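Local coordinates for protein aldehyde dehydrogenase (Trypanosoma brucei, PDB 5MYP) that probably catalyses the NAD+-dependent oxidation of aldehydes to carboxylic acids, at residues 247-252 and 420-425; 112-117 and 459-464; 23-28 and 118-123. One frame throughout, in Å; residues are numbered along the deposited sequence.

How the interactions relate
Interactions 2 and 3 share strand 110-124 and lie in one sheet, their centres 25 Å apart. They touch where Pro117 CB packs on Phe28 CE1 at 3.7 Å. Interaction 1 lies across the centre of the chain, in the part that holds the second sheet, with its centre 45 Å from that of interaction 2 and 37 Å from that of interaction 3. Along the chain, 23-28 comes first, then 112-117 and 118-123, then both segments of interaction 1, and finally 459-464, which returns to 112-117. The dimer reconnects the distant contacts: Asn420 ND2 in interaction 1 is hydrogen-bonded to Arg462 O of the second subunit, which belongs to that subunit's interaction 2.

Interaction 1. Residues 247-252 and 420-425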
loop_
_atom_site.group_PDB
_atom_site.type_symbol
_atom_site.label_atom_id
_atom_site.label_comp_id
_atom_site.label_asym_id
_atom_site.label_seq_id
_atom_site.Cartn_x
_atom_site.Cartn_y
_atom_site.Cartn_z
ATOM N N ILE A 247 -21.625 23.870 5.033
ATOM C CA ILE A 247 -21.912 23.136 3.790
ATOM C C ILE A 247 -21.711 24.044 2.572
ATOM O O ILE A 247 -21.037 23.658 1.616
ATOM C CB ILE A 247 -23.345 22.539 3.778
ATOM C CG1 ILE A 247 -23.471 21.438 4.835
ATOM C CG2 ILE A 247 -23.700 21.971 2.400
ATOM C CD1 ILE A 247 -24.894 21.034 5.169
ATOM N N MET A 248 -22.287 25.246 2.622
ATOM C CA MET A 248 -22.227 26.181 1.498
ATOM C C MET A 248 -20.799 26.659 1.230
ATOM O O MET A 248 -20.404 26.790 0.073
ATOM C CB MET A 248 -23.174 27.370 1.734
ATOM C CG MET A 248 -23.299 28.359 0.581
ATOM S SD MET A 248 -23.663 27.647 -1.043
ATOM C CE MET A 248 -25.202 26.801 -0.709
ATOM N N TRP A 249 -20.028 26.904 2.291
ATOM C CA TRP A 249 -18.607 27.253 2.138
ATOM C C TRP A 249 -17.843 26.155 1.388
ATOM O O TRP A 249 -17.121 26.441 0.436
ATOM C CB TRP A 249 -17.935 27.520 3.496
ATOM C CG TRP A 249 -16.437 27.559 3.384
ATOM C CD1 TRP A 249 -15.679 28.571 2.874
ATOM C CD2 TRP A 249 -15.525 26.517 3.743
ATOM N NE1 TRP A 249 -14.347 28.233 2.908
ATOM C CE2 TRP A 249 -14.225 26.975 3.436
ATOM C CE3 TRP A 249 -15.680 25.240 4.295
ATOM C CZ2 TRP A 249 -13.085 26.202 3.671
ATOM C CZ3 TRP A 249 -14.544 24.471 4.526
ATOM C CH2 TRP A 249 -13.264 24.957 4.217
ATOM N N GLY A 250 -18.016 24.908 1.825
ATOM C CA GLY A 250 -17.377 23.751 1.180
ATOM C C GLY A 250 -17.718 23.592 -0.292
ATOM O O GLY A 250 -16.908 23.078 -1.067
ATOM N N LYS A 251 -18.917 24.027 -0.672
ATOM C CA LYS A 251 -19.370 24.002 -2.063
ATOM C C LYS A 251 -18.872 25.202 -2.872
ATOM O O LYS A 251 -18.548 25.058 -4.049
ATOM C CB LYS A 251 -20.904 23.947 -2.100
ATOM C CG LYS A 251 -21.503 23.511 -3.427
ATOM C CD LYS A 251 -21.036 22.119 -3.812
ATOM C CE LYS A 251 -22.031 21.405 -4.705
ATOM N NZ LYS A 251 -21.540 20.051 -5.080
ATOM N N ILE A 252 -18.818 26.378 -2.245
ATOM C CA ILE A 252 -18.429 27.620 -2.932
ATOM C C ILE A 252 -16.935 27.661 -3.289
ATOM O O ILE A 252 -16.571 28.183 -4.346
ATOM C CB ILE A 252 -18.868 28.875 -2.120
ATOM C CG1 ILE A 252 -20.380 29.083 -2.288
ATOM C CG2 ILE A 252 -18.121 30.139 -2.558
ATOM C CD1 ILE A 252 -20.975 30.149 -1.389
ATOM N N ASN A 420 -20.119 17.443 11.859
ATOM C CA ASN A 420 -20.483 18.866 11.991
ATOM C C ASN A 420 -19.593 19.854 11.237
ATOM O O ASN A 420 -19.544 21.032 11.577
ATOM C CB ASN A 420 -20.640 19.274 13.471
ATOM C CG ASN A 420 -21.729 18.494 14.178
ATOM O OD1 ASN A 420 -22.749 18.156 13.582
ATOM N ND2 ASN A 420 -21.528 18.216 15.456
ATOM N N ASP A 421 -18.917 19.389 10.189
ATOM C CA ASP A 421 -18.194 20.283 9.282
ATOM C C ASP A 421 -17.881 19.555 7.977
ATOM O O ASP A 421 -18.160 18.362 7.845
ATOM C CB ASP A 421 -16.896 20.801 9.938
ATOM C CG ASP A 421 -16.597 22.259 9.596
ATOM O OD1 ASP A 421 -16.870 22.692 8.453
ATOM O OD2 ASP A 421 -16.080 22.983 10.471
ATOM N N VAL A 422 -17.320 20.290 7.022
ATOM C CA VAL A 422 -16.888 19.737 5.735
ATOM C C VAL A 422 -15.484 20.248 5.397
ATOM O O VAL A 422 -15.094 21.323 5.858
ATOM C CB VAL A 422 -17.878 20.086 4.593
ATOM C CG1 VAL A 422 -19.288 19.610 4.933
ATOM C CG2 VAL A 422 -17.889 21.583 4.288
ATOM N N VAL A 423 -14.713 19.453 4.652
ATOM C CA VAL A 423 -13.445 19.873 4.011
ATOM C C VAL A 423 -12.250 20.089 4.965
ATOM O O VAL A 423 -11.128 19.704 4.632
ATOM C CB VAL A 423 -13.649 21.104 3.078
ATOM C CG1 VAL A 423 -12.348 21.524 2.403
ATOM C CG2 VAL A 423 -14.707 20.795 2.024
ATOM N N VAL A 424 -12.493 20.669 6.141
ATOM C CA VAL A 424 -11.416 21.134 7.047
ATOM C C VAL A 424 -10.444 20.054 7.548
ATOM O O VAL A 424 -9.307 20.371 7.926
ATOM C CB VAL A 424 -11.972 21.915 8.269
ATOM C CG1 VAL A 424 -12.646 23.206 7.815
ATOM C CG2 VAL A 424 -12.914 21.062 9.124
ATOM N N HIS A 425 -10.890 18.798 7.563
ATOM C CA HIS A 425 -10.028 17.661 7.930
ATOM C C HIS A 425 -8.782 17.504 7.054
ATOM O O HIS A 425 -7.783 16.964 7.517
ATOM C CB HIS A 425 -10.824 16.344 7.934
ATOM C CG HIS A 425 -11.229 15.867 6.571
ATOM N ND1 HIS A 425 -12.130 16.548 5.782
ATOM C CD2 HIS A 425 -10.865 14.770 5.866
ATOM C CE1 HIS A 425 -12.297 15.895 4.645
ATOM N NE2 HIS A 425 -11.536 14.816 4.669
#
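Trp249 brings the CZ3-CH2 end of its six-membered ring against Val423, with CZ3 3.8 Å from Val423 CB and CH2 close to both CB and CG1 of that valine; the two side chains cross obliquely. Val424 CG1 reaches the same end of the ring, 4.0 Å from Trp249 CZ3. At the ring edge, in its plane, Val422 O lies 3.5 Å from Trp249 CZ3; this oxygen also accepts the backbone bond from Val424 N. Trp249 CG stands anti to the backbone N (chi1 167°), beside the carbonyl carbon, and the far end of the ring comes near the loop that follows strand 417-419. At the next residue, Gly250 presents bare backbone: its CA meets Val422 CG2 at 3.8 Å and Val423 CG2 at 4.1 Å. A beta carbon there would clash with Val422 CG2, so the glycine allows helix and loop to come this close. Val423 has positive phi (72°), and both it and Val422 direct their beta carbons at the helix. Asp421 OD1 takes Val422 N through its anti lone pair at 2.8 Å. Both Asp421 oxygens also form salt bridges to the second subunit, OD1 with its Arg473 and OD2 with its Arg462; Arg473 of that subunit makes a cation-pi contact with Trp249 as well. The side chain of Val423 is about 9 Å from that of Cys259, the predicted catalytic cysteine. Between the two segments the contact is apolar, without hydrogen bonds, while Arg246, earlier on the helix, ties it to the loop through Asn420 O.

Interaction 2. Residues 112-117 and 459-464; sequences ELQYEP and VMRRGF
This is an antiparallel beta contact between two neighbouring strands, 110-124 and 454-461, in the extended arm that reaches out to the second subunit, as in the oligomerisation arm of aldehyde dehydrogenases. Glu112 and Val459 form a hydrogen-bonded pair: Glu112 N gives to Val459 O at 2.9 Å, and Val459 N to Glu112 O at 2.8 Å. The short segments run at 138° to each other, a twisted antiparallel pair, and the backbone ladder continues through Gln114 with Arg457 and Arg461 with Asp110. On the Glu112 and Val459 face, side chains add to it. Arg461 NH2 donates to Glu112 OE1 at 3.1 Å in a salt bridge, coming from above the carboxylate plane; the carboxylate and guanidinium planes stand 83° apart. Gln114 NE2 donates to the same oxygen at 3.2 Å, almost straight (175°) and nearly along its C-O bond, with the acceptor in the amide plane. Thus OE1 is gripped by two donors from different directions. These donors, Gln114 NE2 and Arg461 NH2, sit only 3.4 Å apart without bonding to each other. Val459 packs against both groups: its CG2 touches Gln114 CD at 3.6 Å, while its CG1 lies over one guanidinium face of Arg461, offset toward the rim. Arg461 NH1 bridges to Asp110, and both NH2 and Gln114 NE2 also reach Glu409 of the second subunit. Val459 to Arg461 pair with a parallel strand of that subunit, so the sheet continues across the interface. Amid three carboxylates the guanidinium is probably kept charged, and bonds from both chains fix its rotation.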
loop_
_atom_site.group_PDB
_atom_site.type_symbol
_atom_site.label_atom_id
_atom_site.label_comp_id
_atom_site.label_asym_id
_atom_site.label_seq_id
_atom_site.Cartn_x
_atom_site.Cartn_y
_atom_site.Cartn_z
ATOM N N GLU A 112 14.262 -4.575 15.349
ATOM C CA GLU A 112 14.017 -3.166 15.014
ATOM C C GLU A 112 13.238 -3.046 13.709
ATOM O O GLU A 112 13.358 -3.910 12.840
ATOM C CB GLU A 112 15.343 -2.436 14.789
ATOM C CG GLU A 112 16.074 -1.976 16.032
ATOM C CD GLU A 112 17.299 -1.128 15.680
ATOM O OE1 GLU A 112 17.670 -1.028 14.486
ATOM O OE2 GLU A 112 17.909 -0.559 16.601
ATOM N N LEU A 113 12.459 -1.974 13.581
ATOM C CA LEU A 113 11.858 -1.581 12.305
ATOM C C LEU A 113 12.537 -0.288 11.859
ATOM O O LEU A 113 12.336 0.764 12.468
ATOM C CB LEU A 113 10.347 -1.384 12.447
ATOM C CG LEU A 113 9.563 -2.543 13.071
ATOM C CD1 LEU A 113 8.077 -2.210 13.115
ATOM C CD2 LEU A 113 9.803 -3.850 12.336
ATOM N N GLN A 114 13.381 -0.381 10.834
ATOM C CA GLN A 114 14.099 0.776 10.289
ATOM C C GLN A 114 13.316 1.332 9.106
ATOM O O GLN A 114 12.545 0.606 8.478
ATOM C CB GLN A 114 15.513 0.384 9.842
ATOM C CG GLN A 114 16.413 -0.137 10.964
ATOM C CD GLN A 114 17.809 -0.521 10.492
ATOM O OE1 GLN A 114 18.138 -0.413 9.306
ATOM N NE2 GLN A 114 18.643 -0.978 11.427
ATOM N N TYR A 115 13.504 2.614 8.810
ATOM C CA TYR A 115 12.892 3.250 7.641
ATOM C C TYR A 115 13.979 3.625 6.660
ATOM O O TYR A 115 14.977 4.221 7.052
ATOM C CB TYR A 115 12.095 4.486 8.056
ATOM C CG TYR A 115 10.902 4.130 8.893
ATOM C CD1 TYR A 115 9.680 3.828 8.299
ATOM C CD2 TYR A 115 11.000 4.052 10.284
ATOM C CE1 TYR A 115 8.576 3.483 9.065
ATOM C CE2 TYR A 115 9.901 3.708 11.060
ATOM C CZ TYR A 115 8.694 3.429 10.445
ATOM O OH TYR A 115 7.608 3.097 11.217
ATOM N N GLU A 116 13.794 3.265 5.388
ATOM C CA GLU A 116 14.752 3.609 4.337
ATOM C C GLU A 116 14.047 4.257 3.141
ATOM O O GLU A 116 12.862 3.991 2.901
ATOM C CB GLU A 116 15.548 2.373 3.885
ATOM C CG GLU A 116 14.713 1.246 3.292
ATOM C CD GLU A 116 15.537 0.120 2.681
ATOM O OE1 GLU A 116 16.784 0.168 2.717
ATOM O OE2 GLU A 116 14.926 -0.827 2.142
ATOM N N PRO A 117 14.769 5.105 2.382
ATOM C CA PRO A 117 14.185 5.658 1.153
ATOM C C PRO A 117 13.864 4.587 0.107
ATOM O O PRO A 117 14.451 3.508 0.136
ATOM C CB PRO A 117 15.278 6.595 0.626
ATOM C CG PRO A 117 16.148 6.888 1.792
ATOM C CD PRO A 117 16.099 5.673 2.662
ATOM N N VAL A 459 14.566 -5.603 11.034
ATOM C CA VAL A 459 15.909 -6.113 11.290
ATOM C C VAL A 459 15.858 -6.979 12.549
ATOM O O VAL A 459 15.354 -6.535 13.582
ATOM C CB VAL A 459 16.925 -4.965 11.474
ATOM C CG1 VAL A 459 18.321 -5.523 11.768
ATOM C CG2 VAL A 459 16.926 -4.052 10.246
ATOM N N MET A 460 16.360 -8.210 12.451
ATOM C CA MET A 460 16.453 -9.138 13.581
ATOM C C MET A 460 17.921 -9.479 13.811
ATOM O O MET A 460 18.576 -10.000 12.910
ATOM C CB MET A 460 15.665 -10.418 13.282
ATOM C CG MET A 460 15.941 -11.572 14.242
ATOM S SD MET A 460 14.958 -13.036 13.918
ATOM C CE MET A 460 13.465 -12.664 14.829
ATOM N N ARG A 461 18.426 -9.209 15.016
ATOM C CA ARG A 461 19.821 -9.499 15.353
ATOM C C ARG A 461 19.892 -10.626 16.380
ATOM O O ARG A 461 19.281 -10.545 17.456
ATOM C CB ARG A 461 20.530 -8.243 15.861
ATOM C CG ARG A 461 20.340 -7.036 14.944
ATOM C CD ARG A 461 21.472 -6.026 15.052
ATOM N NE ARG A 461 21.187 -4.820 14.271
ATOM C CZ ARG A 461 20.372 -3.829 14.649
ATOM N NH1 ARG A 461 19.737 -3.862 15.829
ATOM N NH2 ARG A 461 20.197 -2.783 13.833
ATOM N N ARG A 462 20.610 -11.690 16.020
ATOM C CA ARG A 462 20.776 -12.866 16.864
ATOM C C ARG A 462 22.246 -13.053 17.216
ATOM O O ARG A 462 23.136 -12.443 16.598
ATOM C CB ARG A 462 20.259 -14.112 16.143
ATOM C CG ARG A 462 18.835 -13.976 15.615
ATOM C CD ARG A 462 18.171 -15.310 15.279
ATOM N NE ARG A 462 18.638 -16.428 16.110
ATOM C CZ ARG A 462 17.983 -17.004 17.122
ATOM N NH1 ARG A 462 16.755 -16.628 17.490
ATOM N NH2 ARG A 462 18.568 -18.001 17.778
ATOM N N GLY A 463 22.488 -13.895 18.220
ATOM C CA GLY A 463 23.834 -14.322 18.600
ATOM C C GLY A 463 24.097 -15.733 18.109
ATOM O O GLY A 463 23.228 -16.354 17.497
ATOM N N PHE A 464 25.288 -16.244 18.409
ATOM C CA PHE A 464 25.687 -17.596 18.005
ATOM C C PHE A 464 25.393 -18.689 19.047
ATOM O O PHE A 464 25.738 -19.851 18.828
ATOM C CB PHE A 464 27.173 -17.599 17.630
ATOM C CG PHE A 464 27.468 -16.875 16.352
ATOM C CD1 PHE A 464 27.082 -17.424 15.133
ATOM C CD2 PHE A 464 28.135 -15.656 16.354
ATOM C CE1 PHE A 464 27.347 -16.770 13.942
ATOM C CE2 PHE A 464 28.407 -14.999 15.162
ATOM C CZ PHE A 464 28.014 -15.559 13.956
#

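Interaction 3. Residues 23-28 and 118-123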
loop_
_atom_site.group_PDB
_atom_site.type_symbol
_atom_site.label_atom_id
_atom_site.label_comp_id
_atom_site.label_asym_id
_atom_site.label_seq_id
_atom_site.Cartn_x
_atom_site.Cartn_y
_atom_site.Cartn_z
ATOM N N LYS A 23 18.695 11.075 -14.641
ATOM C CA LYS A 23 19.458 12.007 -13.799
ATOM C C LYS A 23 18.996 11.950 -12.339
ATOM O O LYS A 23 19.823 11.952 -11.429
ATOM C CB LYS A 23 19.362 13.445 -14.331
ATOM C CG LYS A 23 20.277 13.741 -15.500
ATOM C CD LYS A 23 20.097 15.173 -15.994
ATOM C CE LYS A 23 20.898 15.415 -17.267
ATOM N NZ LYS A 23 20.458 16.640 -17.987
ATOM N N CYS A 24 17.682 11.882 -12.128
ATOM C CA CYS A 24 17.119 11.720 -10.780
ATOM C C CYS A 24 17.485 10.375 -10.143
ATOM O O CYS A 24 17.777 10.307 -8.948
ATOM C CB CYS A 24 15.594 11.912 -10.807
ATOM S SG CYS A 24 15.072 13.589 -11.252
ATOM N N ARG A 25 17.473 9.317 -10.952
ATOM C CA ARG A 25 17.891 7.971 -10.536
ATOM C C ARG A 25 19.356 7.957 -10.089
ATOM O O ARG A 25 19.674 7.473 -8.999
ATOM C CB ARG A 25 17.664 6.986 -11.694
ATOM C CG ARG A 25 18.156 5.559 -11.494
ATOM C CD ARG A 25 17.429 4.834 -10.388
ATOM N NE ARG A 25 15.992 4.737 -10.622
ATOM C CZ ARG A 25 15.119 4.267 -9.735
ATOM N NH1 ARG A 25 15.522 3.833 -8.544
ATOM N NH2 ARG A 25 13.824 4.230 -10.041
ATOM N N GLU A 26 20.230 8.492 -10.938
ATOM C CA GLU A 26 21.660 8.596 -10.636
ATOM C C GLU A 26 21.916 9.438 -9.380
ATOM O O GLU A 26 22.758 9.077 -8.552
ATOM C CB GLU A 26 22.414 9.175 -11.839
ATOM C CG GLU A 26 23.896 9.417 -11.602
ATOM C CD GLU A 26 24.715 8.142 -11.567
ATOM O OE1 GLU A 26 24.140 7.051 -11.790
ATOM O OE2 GLU A 26 25.940 8.235 -11.322
ATOM N N ALA A 27 21.174 10.538 -9.238
ATOM C CA ALA A 27 21.263 11.404 -8.050
ATOM C C ALA A 27 20.898 10.649 -6.769
ATOM O O ALA A 27 21.626 10.725 -5.774
ATOM C CB ALA A 27 20.368 12.632 -8.219
ATOM N N PHE A 28 19.796 9.901 -6.808
ATOM C CA PHE A 28 19.420 9.043 -5.685
ATOM C C PHE A 28 20.532 8.051 -5.356
ATOM O O PHE A 28 20.937 7.948 -4.205
ATOM C CB PHE A 28 18.129 8.263 -5.941
ATOM C CG PHE A 28 17.808 7.300 -4.834
ATOM C CD1 PHE A 28 17.279 7.770 -3.640
ATOM C CD2 PHE A 28 18.101 5.936 -4.952
ATOM C CE1 PHE A 28 17.014 6.903 -2.591
ATOM C CE2 PHE A 28 17.838 5.064 -3.904
ATOM C CZ PHE A 28 17.294 5.550 -2.719
ATOM N N LEU A 118 12.946 4.908 -0.798
ATOM C CA LEU A 118 12.546 4.005 -1.881
ATOM C C LEU A 118 13.398 4.180 -3.144
ATOM O O LEU A 118 13.818 3.199 -3.751
ATOM C CB LEU A 118 11.071 4.220 -2.227
ATOM C CG LEU A 118 10.077 3.818 -1.139
ATOM C CD1 LEU A 118 8.685 4.333 -1.479
ATOM C CD2 LEU A 118 10.066 2.309 -0.924
ATOM N N GLY A 119 13.643 5.430 -3.529
ATOM C CA GLY A 119 14.375 5.740 -4.755
ATOM C C GLY A 119 13.860 6.996 -5.413
ATOM O O GLY A 119 13.976 8.078 -4.836
ATOM N N VAL A 120 13.300 6.859 -6.615
ATOM C CA VAL A 120 12.707 7.985 -7.339
ATOM C C VAL A 120 11.184 7.883 -7.283
ATOM O O VAL A 120 10.609 6.835 -7.611
ATOM C CB VAL A 120 13.175 8.060 -8.813
ATOM C CG1 VAL A 120 12.777 9.394 -9.433
ATOM C CG2 VAL A 120 14.685 7.876 -8.903
ATOM N N VAL A 121 10.545 8.974 -6.862
ATOM C CA VAL A 121 9.092 9.060 -6.751
ATOM C C VAL A 121 8.547 9.930 -7.881
ATOM O O VAL A 121 9.072 11.017 -8.136
ATOM C CB VAL A 121 8.673 9.667 -5.391
ATOM C CG1 VAL A 121 7.157 9.833 -5.303
ATOM C CG2 VAL A 121 9.205 8.808 -4.247
ATOM N N LEU A 122 7.505 9.453 -8.557
ATOM C CA LEU A 122 6.783 10.262 -9.544
ATOM C C LEU A 122 5.543 10.852 -8.883
ATOM O O LEU A 122 4.771 10.125 -8.262
ATOM C CB LEU A 122 6.372 9.426 -10.758
ATOM C CG LEU A 122 5.485 10.102 -11.817
ATOM C CD1 LEU A 122 6.184 11.291 -12.454
ATOM C CD2 LEU A 122 5.071 9.109 -12.886
ATOM N N VAL A 123 5.356 12.162 -9.034
ATOM C CA VAL A 123 4.155 12.853 -8.561
ATOM C C VAL A 123 3.429 13.453 -9.759
ATOM O O VAL A 123 3.981 14.307 -10.446
ATOM C CB VAL A 123 4.500 13.971 -7.555
ATOM C CG1 VAL A 123 3.237 14.696 -7.095
ATOM C CG2 VAL A 123 5.259 13.393 -6.374
#
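Helix 16-29 passes residues 119-120 of strand 110-124 with CA atoms 6.1 Å apart at two pairs, Arg25 with Val120 and Phe28 with Gly119. Gly119 has phi 146° and psi -116°, angles at which a beta carbon would crowd the preceding carbonyl oxygen. Its bare CA sits over the centre of the Phe28 ring, 3.4 Å from the centroid and nearly on the ring normal, a CH-pi contact; Gly119 O comes 3.5 Å from Phe28 CD1. Val120 splits its two methyls between neighbouring helix residues. CG1 meets Cys24 CB at 4.0 Å, whereas CG2 tucks against Arg25 CA at 3.6 Å and also lies over the centre of the Arg25 guanidinium face, 3.7 Å from CZ. The arginine chain bends at chi2 and chi3, and the guanidinium lies with one face on this methyl. The polar end is held from outside the two segments: NH1 in a salt bridge with Asp195 OD2, which also accepts Val120 N, and NH2 by Arg193 O. On one side, strand 147-151 adds Thr147, which bonds Cys24 O through its hydroxyl and packs on Phe28 and Val120, and Val149 packs on Cys24; strand 196-200 pairs with 110-124 on its other edge. Helix 16-29 thus packs across strands 110-124 and 147-151 of the parallel part of the sheet, consistent with the Rossmann-like nucleotide-binding domain of the family.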